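Side-chain contacts in sister chromatid cohesion protein (PDB 5T8V), which probably acts as a cohesin loader that binds chromatin, this chain being the C-terminal HEAT-repeat portion of the longer SCC2 protein: residues A[678-683]-A[688-693]; A[692-697]-A[711-716]. All coordinates share one frame; numbering follows the deposited sequence.

Contact 1 (A[678-683]-A[688-693]); sequences KCISLR and EKMTET
Met690 reaches from helix 685-696 to the end of helix 666-682, where its sulfur lies against Cys679 and Ile680. Its CB leaves the backbone in the direction of the other helix, facing the outer end of Ile680, with Ile680 CD1 4.3 Å from Met690 CB. CG stands beside the backbone N, anti to the carbonyl carbon (chi1 -62°), and the nearly extended second torsion carries the chain on across the interface. SD then meets two partners at once: Met690 SD is 4.1 Å from Ile680 CG1, and Cys679 CB is likewise 4.1 Å from Met690 SD. At the tip the chain bends (chi3 81°), leaving Met690 CE 4.4 Å from Cys679 CB, a looser approach than that of the sulfur. Cys679 offers its CB, and not its sulfur, to the thioether: the two sulfurs stay 5.0 Å apart, Cys679 SG to Met690 SD. Ile680 and Met690 run past one another in opposite directions, so they touch alongside. All three residues are buried, and the contact is wholly apolar, with the CA atoms of Ile680 and Met690 7.9 Å apart. Just beyond it Arg683 leaves helical geometry, and a short turn links the two consecutive helices, whose packing is that of a HEAT-repeat solenoid; the Arg683 guanidinium makes a salt bridge with Asp648. Other helices complete the surroundings: Cys679 and Met690 both pack on helix 652-660, through Ile657 and Leu658 respectively, whereas Ile680 also meets Ile716 and Arg719 of helix 703-719.

Contact 2 (A[692-697]-A[711-716]); sequences ETVVNR and KLAKDI
Val694 sets both of its methyl groups against helix 703-719, where Leu712 and Ala713 receive them. Earlier in the segment, the carbonyl of Glu692 takes the backbone N-H of Asn696, and Thr693 turns to another neighbour, Ile676 of helix 666-682. Val694 follows, with CG1 anti to its own nitrogen (chi1 175°) and CG2 beside it, a setting that brings both methyls to Leu712 and CG1 also to Ala713. Val694 CG2 meets Leu712 CD2 at 3.7 Å. Val694 CG1 lies 4.0 Å from Ala713 CB and is also near the same leucine methyl, Leu712 CD2, at 4.1 Å. The valine and leucine side chains cross at about a right angle, and the short Ala713 lets the backbones come near, 6.7 Å between CA of Val694 and CA of Ala713. Val695 packs on Ile729 of helix 723-735, which Ala713 touches as well. At the end of the segment, Asn696 O accepts a hydrogen bond from Ser699 OG, and Arg697 pairs with Asp700. Two successive helices running roughly antiparallel and joined by a valine set against a leucine and an alanine are the packing expected of a HEAT-repeat alpha-solenoid.

Overall arrangement
Both contacts belong to the buried interior of the solenoid, and helix 685-696 serves both: it packs on the preceding helix 666-682 in contact 1 and on the following helix 703-719 in contact 2. Their centres are 9 Å apart, and the two meet at Ile716, which packs against both Ile680 and Thr691, so the three helices share one apolar core. The chemistry differs mainly in reach. A long, flexible thioether spans the wider backbone separation of contact 1, whereas branched and short aliphatic groups fill the closer approach of contact 2. Charged residues such as Arg683, Arg697 and Lys714 find their partners around this core.

Contact 1 (A[678-683]-A[688-693])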
ATOM      1  N   LYS A 678       7.287  -3.995  -7.322  1.00 37.23           N
ATOM      2  CA  LYS A 678       6.644  -5.061  -8.083  1.00 36.05           C
ATOM      3  C   LYS A 678       6.297  -4.598  -9.493  1.00 34.30           C
ATOM      4  O   LYS A 678       6.525  -5.325 -10.470  1.00 35.11           O
ATOM      5  CB  LYS A 678       5.393  -5.549  -7.351  1.00 36.30           C
ATOM      6  CG  LYS A 678       4.785  -6.824  -7.931  1.00 35.75           C
ATOM      7  CD  LYS A 678       5.775  -7.978  -7.894  1.00 37.11           C
ATOM      8  CE  LYS A 678       5.124  -9.257  -7.402  1.00 38.05           C
ATOM      9  NZ  LYS A 678       6.097 -10.383  -7.326  1.00 39.74           N
ATOM     10  N   CYS A 679       5.746  -3.389  -9.622  1.00 29.18           N
ATOM     11  CA  CYS A 679       5.481  -2.833 -10.943  1.00 27.73           C
ATOM     12  C   CYS A 679       6.744  -2.839 -11.794  1.00 28.87           C
ATOM     13  O   CYS A 679       6.751  -3.359 -12.916  1.00 27.26           O
ATOM     14  CB  CYS A 679       4.931  -1.412 -10.812  1.00 27.63           C
ATOM     15  SG  CYS A 679       3.317  -1.304 -10.006  1.00 28.58           S
ATOM     16  N   ILE A 680       7.829  -2.265 -11.268  1.00 40.57           N
ATOM     17  CA  ILE A 680       9.088  -2.225 -12.008  1.00 40.91           C
ATOM     18  C   ILE A 680       9.520  -3.634 -12.394  1.00 40.19           C
ATOM     19  O   ILE A 680      10.098  -3.852 -13.465  1.00 39.30           O
ATOM     20  CB  ILE A 680      10.168  -1.511 -11.173  1.00 43.48           C
ATOM     21  CG1 ILE A 680       9.770  -0.056 -10.923  1.00 43.70           C
ATOM     22  CG2 ILE A 680      11.522  -1.570 -11.877  1.00 45.83           C
ATOM     23  CD1 ILE A 680      10.575   0.615  -9.829  1.00 44.79           C
ATOM     24  N   SER A 681       9.248  -4.610 -11.528  1.00 28.47           N
ATOM     25  CA  SER A 681       9.641  -5.984 -11.809  1.00 28.64           C
ATOM     26  C   SER A 681       8.855  -6.558 -12.981  1.00 28.67           C
ATOM     27  O   SER A 681       9.418  -7.258 -13.830  1.00 29.08           O
ATOM     28  CB  SER A 681       9.443  -6.844 -10.563  1.00 29.80           C
ATOM     29  OG  SER A 681       9.719  -8.206 -10.835  1.00 31.36           O
ATOM     30  N   LEU A 682       7.554  -6.271 -13.049  1.00 41.08           N
ATOM     31  CA  LEU A 682       6.723  -6.862 -14.092  1.00 38.92           C
ATOM     32  C   LEU A 682       6.836  -6.120 -15.418  1.00 39.15           C
ATOM     33  O   LEU A 682       6.708  -6.742 -16.478  1.00 40.11           O
ATOM     34  CB  LEU A 682       5.267  -6.902 -13.632  1.00 36.36           C
ATOM     35  CG  LEU A 682       4.991  -7.919 -12.524  1.00 35.51           C
ATOM     36  CD1 LEU A 682       3.644  -7.653 -11.885  1.00 34.08           C
ATOM     37  CD2 LEU A 682       5.054  -9.338 -13.072  1.00 34.25           C
ATOM     38  N   ARG A 683       7.069  -4.809 -15.387  1.00 34.01           N
ATOM     39  CA  ARG A 683       7.234  -4.019 -16.607  1.00 32.61           C
ATOM     40  C   ARG A 683       8.381  -3.039 -16.403  1.00 32.65           C
ATOM     41  O   ARG A 683       8.177  -1.901 -15.958  1.00 32.44           O
ATOM     42  CB  ARG A 683       5.937  -3.299 -16.982  1.00 31.39           C
ATOM     43  CG  ARG A 683       4.809  -4.245 -17.401  1.00 31.05           C
ATOM     44  CD  ARG A 683       5.131  -4.969 -18.713  1.00 31.43           C
ATOM     45  NE  ARG A 683       4.392  -6.219 -18.874  1.00 29.78           N
ATOM     46  CZ  ARG A 683       3.249  -6.347 -19.539  1.00 28.76           C
ATOM     47  NH1 ARG A 683       2.682  -5.297 -20.118  1.00 28.24           N
ATOM     48  NH2 ARG A 683       2.668  -7.535 -19.628  1.00 28.74           N
ATOM     49  N   GLU A 688      12.045   3.848 -15.528  1.00 58.61           N
ATOM     50  CA  GLU A 688      12.568   5.199 -15.695  1.00 60.32           C
ATOM     51  C   GLU A 688      11.619   6.248 -15.130  1.00 60.02           C
ATOM     52  O   GLU A 688      12.060   7.216 -14.501  1.00 60.12           O
ATOM     53  CB  GLU A 688      12.852   5.480 -17.172  1.00 62.52           C
ATOM     54  CG  GLU A 688      13.329   6.904 -17.429  1.00 65.74           C
ATOM     55  CD  GLU A 688      14.041   7.059 -18.758  1.00 68.18           C
ATOM     56  OE1 GLU A 688      13.831   6.213 -19.653  1.00 68.35           O
ATOM     57  OE2 GLU A 688      14.817   8.029 -18.903  1.00 69.70           O
ATOM     58  N   LYS A 689      10.314   6.076 -15.334  1.00 56.61           N
ATOM     59  CA  LYS A 689       9.368   7.094 -14.893  1.00 56.87           C
ATOM     60  C   LYS A 689       8.973   6.944 -13.430  1.00 57.30           C
ATOM     61  O   LYS A 689       8.331   7.850 -12.888  1.00 58.18           O
ATOM     62  CB  LYS A 689       8.114   7.070 -15.776  1.00 56.33           C
ATOM     63  CG  LYS A 689       6.978   6.180 -15.279  1.00 57.34           C
ATOM     64  CD  LYS A 689       5.807   6.196 -16.252  1.00 57.91           C
ATOM     65  CE  LYS A 689       4.485   5.911 -15.546  1.00 56.87           C
ATOM     66  NZ  LYS A 689       4.102   6.995 -14.589  1.00 57.62           N
ATOM     67  N   MET A 690       9.338   5.841 -12.778  1.00 41.57           N
ATOM     68  CA  MET A 690       8.982   5.627 -11.381  1.00 40.99           C
ATOM     69  C   MET A 690      10.118   5.935 -10.416  1.00 40.64           C
ATOM     70  O   MET A 690       9.851   6.271  -9.256  1.00 40.79           O
ATOM     71  CB  MET A 690       8.516   4.182 -11.172  1.00 42.08           C
ATOM     72  CG  MET A 690       7.272   3.826 -11.980  1.00 41.23           C
ATOM     73  SD  MET A 690       6.471   2.295 -11.458  1.00 39.98           S
ATOM     74  CE  MET A 690       5.540   2.868 -10.046  1.00 39.80           C
ATOM     75  N   THR A 691      11.375   5.845 -10.858  1.00 50.69           N
ATOM     76  CA  THR A 691      12.487   6.185  -9.974  1.00 51.99           C
ATOM     77  C   THR A 691      12.369   7.614  -9.465  1.00 51.60           C
ATOM     78  O   THR A 691      12.780   7.908  -8.336  1.00 52.78           O
ATOM     79  CB  THR A 691      13.830   6.009 -10.686  1.00 53.09           C
ATOM     80  OG1 THR A 691      13.951   6.983 -11.730  1.00 54.39           O
ATOM     81  CG2 THR A 691      13.954   4.630 -11.275  1.00 52.62           C
ATOM     82  N   GLU A 692      11.823   8.517 -10.282  1.00 55.17           N
ATOM     83  CA  GLU A 692      11.630   9.892  -9.838  1.00 55.90           C
ATOM     84  C   GLU A 692      10.807   9.937  -8.558  1.00 54.39           C
ATOM     85  O   GLU A 692      11.084  10.738  -7.658  1.00 54.60           O
ATOM     86  CB  GLU A 692      10.954  10.708 -10.938  1.00 57.98           C
ATOM     87  CG  GLU A 692      11.045  12.214 -10.733  1.00 60.29           C
ATOM     88  CD  GLU A 692      10.073  12.983 -11.610  1.00 61.16           C
ATOM     89  OE1 GLU A 692       9.164  13.636 -11.057  1.00 61.62           O
ATOM     90  OE2 GLU A 692      10.213  12.926 -12.851  1.00 61.04           O
ATOM     91  N   THR A 693       9.791   9.077  -8.457  1.00 34.24           N
ATOM     92  CA  THR A 693       8.999   9.010  -7.235  1.00 34.09           C
ATOM     93  C   THR A 693       9.784   8.370  -6.099  1.00 34.79           C
ATOM     94  O   THR A 693       9.581   8.721  -4.932  1.00 36.14           O
ATOM     95  CB  THR A 693       7.703   8.237  -7.492  1.00 33.10           C
ATOM     96  OG1 THR A 693       6.927   8.926  -8.480  1.00 31.87           O
ATOM     97  CG2 THR A 693       6.881   8.102  -6.214  1.00 33.74           C
TER

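Contact 2 (A[692-697]-A[711-716])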
ATOM      1  N   GLU A 692      11.823   8.517 -10.282  1.00 55.17           N
ATOM      2  CA  GLU A 692      11.630   9.892  -9.838  1.00 55.90           C
ATOM      3  C   GLU A 692      10.807   9.937  -8.558  1.00 54.39           C
ATOM      4  O   GLU A 692      11.084  10.738  -7.658  1.00 54.60           O
ATOM      5  CB  GLU A 692      10.954  10.708 -10.938  1.00 57.98           C
ATOM      6  CG  GLU A 692      11.045  12.214 -10.733  1.00 60.29           C
ATOM      7  CD  GLU A 692      10.073  12.983 -11.610  1.00 61.16           C
ATOM      8  OE1 GLU A 692       9.164  13.636 -11.057  1.00 61.62           O
ATOM      9  OE2 GLU A 692      10.213  12.926 -12.851  1.00 61.04           O
ATOM     10  N   THR A 693       9.791   9.077  -8.457  1.00 34.24           N
ATOM     11  CA  THR A 693       8.999   9.010  -7.235  1.00 34.09           C
ATOM     12  C   THR A 693       9.784   8.370  -6.099  1.00 34.79           C
ATOM     13  O   THR A 693       9.581   8.721  -4.932  1.00 36.14           O
ATOM     14  CB  THR A 693       7.703   8.237  -7.492  1.00 33.10           C
ATOM     15  OG1 THR A 693       6.927   8.926  -8.480  1.00 31.87           O
ATOM     16  CG2 THR A 693       6.881   8.102  -6.214  1.00 33.74           C
ATOM     17  N   VAL A 694      10.681   7.436  -6.414  1.00 29.68           N
ATOM     18  CA  VAL A 694      11.490   6.800  -5.380  1.00 30.90           C
ATOM     19  C   VAL A 694      12.454   7.808  -4.764  1.00 32.16           C
ATOM     20  O   VAL A 694      12.522   7.956  -3.538  1.00 33.68           O
ATOM     21  CB  VAL A 694      12.235   5.583  -5.959  1.00 30.69           C
ATOM     22  CG1 VAL A 694      13.180   4.974  -4.924  1.00 32.36           C
ATOM     23  CG2 VAL A 694      11.237   4.538  -6.442  1.00 30.28           C
ATOM     24  N   VAL A 695      13.212   8.521  -5.602  1.00 45.74           N
ATOM     25  CA  VAL A 695      14.196   9.466  -5.078  1.00 46.81           C
ATOM     26  C   VAL A 695      13.515  10.576  -4.294  1.00 47.09           C
ATOM     27  O   VAL A 695      14.078  11.095  -3.323  1.00 48.15           O
ATOM     28  CB  VAL A 695      15.065  10.040  -6.216  1.00 45.59           C
ATOM     29  CG1 VAL A 695      15.731   8.920  -6.986  1.00 44.78           C
ATOM     30  CG2 VAL A 695      14.239  10.916  -7.149  1.00 45.43           C
ATOM     31  N   ASN A 696      12.308  10.970  -4.700  1.00 50.30           N
ATOM     32  CA  ASN A 696      11.563  11.954  -3.924  1.00 52.12           C
ATOM     33  C   ASN A 696      11.343  11.461  -2.499  1.00 54.80           C
ATOM     34  O   ASN A 696      11.460  12.233  -1.539  1.00 56.25           O
ATOM     35  CB  ASN A 696      10.229  12.259  -4.604  1.00 51.34           C
ATOM     36  CG  ASN A 696      10.401  13.030  -5.898  1.00 50.99           C
ATOM     37  OD1 ASN A 696      11.517  13.205  -6.386  1.00 51.18           O
ATOM     38  ND2 ASN A 696       9.294  13.496  -6.462  1.00 50.84           N
ATOM     39  N   ARG A 697      11.050  10.169  -2.340  1.00 61.33           N
ATOM     40  CA  ARG A 697      10.868   9.602  -1.010  1.00 63.91           C
ATOM     41  C   ARG A 697      12.130   9.683  -0.164  1.00 66.19           C
ATOM     42  O   ARG A 697      12.058   9.436   1.044  1.00 68.24           O
ATOM     43  CB  ARG A 697      10.408   8.147  -1.122  1.00 63.96           C
ATOM     44  CG  ARG A 697       9.107   7.962  -1.895  1.00 63.73           C
ATOM     45  CD  ARG A 697       7.880   8.170  -1.023  1.00 65.18           C
ATOM     46  NE  ARG A 697       7.765   9.544  -0.537  1.00 66.23           N
ATOM     47  CZ  ARG A 697       7.290  10.559  -1.255  1.00 64.83           C
ATOM     48  NH1 ARG A 697       6.884  10.371  -2.505  1.00 62.49           N
ATOM     49  NH2 ARG A 697       7.226  11.771  -0.718  1.00 65.36           N
ATOM     50  N   LYS A 711      17.311   1.936  -0.653  1.00 61.27           N
ATOM     51  CA  LYS A 711      17.720   0.577  -0.994  1.00 62.32           C
ATOM     52  C   LYS A 711      17.157   0.176  -2.355  1.00 59.25           C
ATOM     53  O   LYS A 711      17.886  -0.319  -3.228  1.00 58.49           O
ATOM     54  CB  LYS A 711      17.262  -0.396   0.095  1.00 65.94           C
ATOM     55  CG  LYS A 711      18.031  -1.712   0.127  1.00 69.09           C
ATOM     56  CD  LYS A 711      19.433  -1.527   0.693  1.00 72.51           C
ATOM     57  CE  LYS A 711      20.185  -2.848   0.772  1.00 73.41           C
ATOM     58  NZ  LYS A 711      21.561  -2.686   1.324  1.00 75.09           N
ATOM     59  N   LEU A 712      15.855   0.396  -2.554  1.00 41.14           N
ATOM     60  CA  LEU A 712      15.262   0.194  -3.872  1.00 37.87           C
ATOM     61  C   LEU A 712      16.005   0.998  -4.932  1.00 36.12           C
ATOM     62  O   LEU A 712      16.300   0.489  -6.020  1.00 34.58           O
ATOM     63  CB  LEU A 712      13.784   0.584  -3.839  1.00 35.84           C
ATOM     64  CG  LEU A 712      13.033   0.589  -5.174  1.00 33.33           C
ATOM     65  CD1 LEU A 712      12.998  -0.800  -5.785  1.00 33.00           C
ATOM     66  CD2 LEU A 712      11.625   1.130  -4.986  1.00 31.73           C
ATOM     67  N   ALA A 713      16.319   2.260  -4.627  1.00 35.19           N
ATOM     68  CA  ALA A 713      17.052   3.091  -5.575  1.00 33.92           C
ATOM     69  C   ALA A 713      18.439   2.532  -5.852  1.00 35.33           C
ATOM     70  O   ALA A 713      18.983   2.738  -6.941  1.00 34.61           O
ATOM     71  CB  ALA A 713      17.152   4.521  -5.049  1.00 34.03           C
ATOM     72  N   LYS A 714      19.033   1.836  -4.880  1.00 48.25           N
ATOM     73  CA  LYS A 714      20.298   1.151  -5.126  1.00 48.79           C
ATOM     74  C   LYS A 714      20.114   0.027  -6.136  1.00 48.28           C
ATOM     75  O   LYS A 714      20.826  -0.039  -7.151  1.00 47.52           O
ATOM     76  CB  LYS A 714      20.862   0.614  -3.809  1.00 50.52           C
ATOM     77  CG  LYS A 714      21.969  -0.429  -3.949  1.00 52.03           C
ATOM     78  CD  LYS A 714      22.279  -1.062  -2.604  1.00 54.79           C
ATOM     79  CE  LYS A 714      23.090  -2.334  -2.766  1.00 57.15           C
ATOM     80  NZ  LYS A 714      23.303  -3.022  -1.464  1.00 59.51           N
ATOM     81  N   ASP A 715      19.157  -0.869  -5.878  1.00 48.60           N
ATOM     82  CA  ASP A 715      18.885  -1.942  -6.830  1.00 48.83           C
ATOM     83  C   ASP A 715      18.664  -1.387  -8.232  1.00 46.23           C
ATOM     84  O   ASP A 715      19.212  -1.908  -9.214  1.00 45.38           O
ATOM     85  CB  ASP A 715      17.670  -2.752  -6.374  1.00 50.89           C
ATOM     86  CG  ASP A 715      17.925  -3.508  -5.081  1.00 54.73           C
ATOM     87  OD1 ASP A 715      19.080  -3.930  -4.853  1.00 56.16           O
ATOM     88  OD2 ASP A 715      16.971  -3.681  -4.292  1.00 56.21           O
ATOM     89  N   ILE A 716      17.876  -0.316  -8.347  1.00 32.35           N
ATOM     90  CA  ILE A 716      17.622   0.286  -9.652  1.00 30.95           C
ATOM     91  C   ILE A 716      18.910   0.846 -10.241  1.00 31.44           C
ATOM     92  O   ILE A 716      19.152   0.748 -11.451  1.00 31.05           O
ATOM     93  CB  ILE A 716      16.538   1.372  -9.536  1.00 29.81           C
ATOM     94  CG1 ILE A 716      15.228   0.763  -9.023  1.00 29.34           C
ATOM     95  CG2 ILE A 716      16.316   2.042 -10.882  1.00 28.68           C
ATOM     96  CD1 ILE A 716      14.207   1.783  -8.557  1.00 28.75           C
TER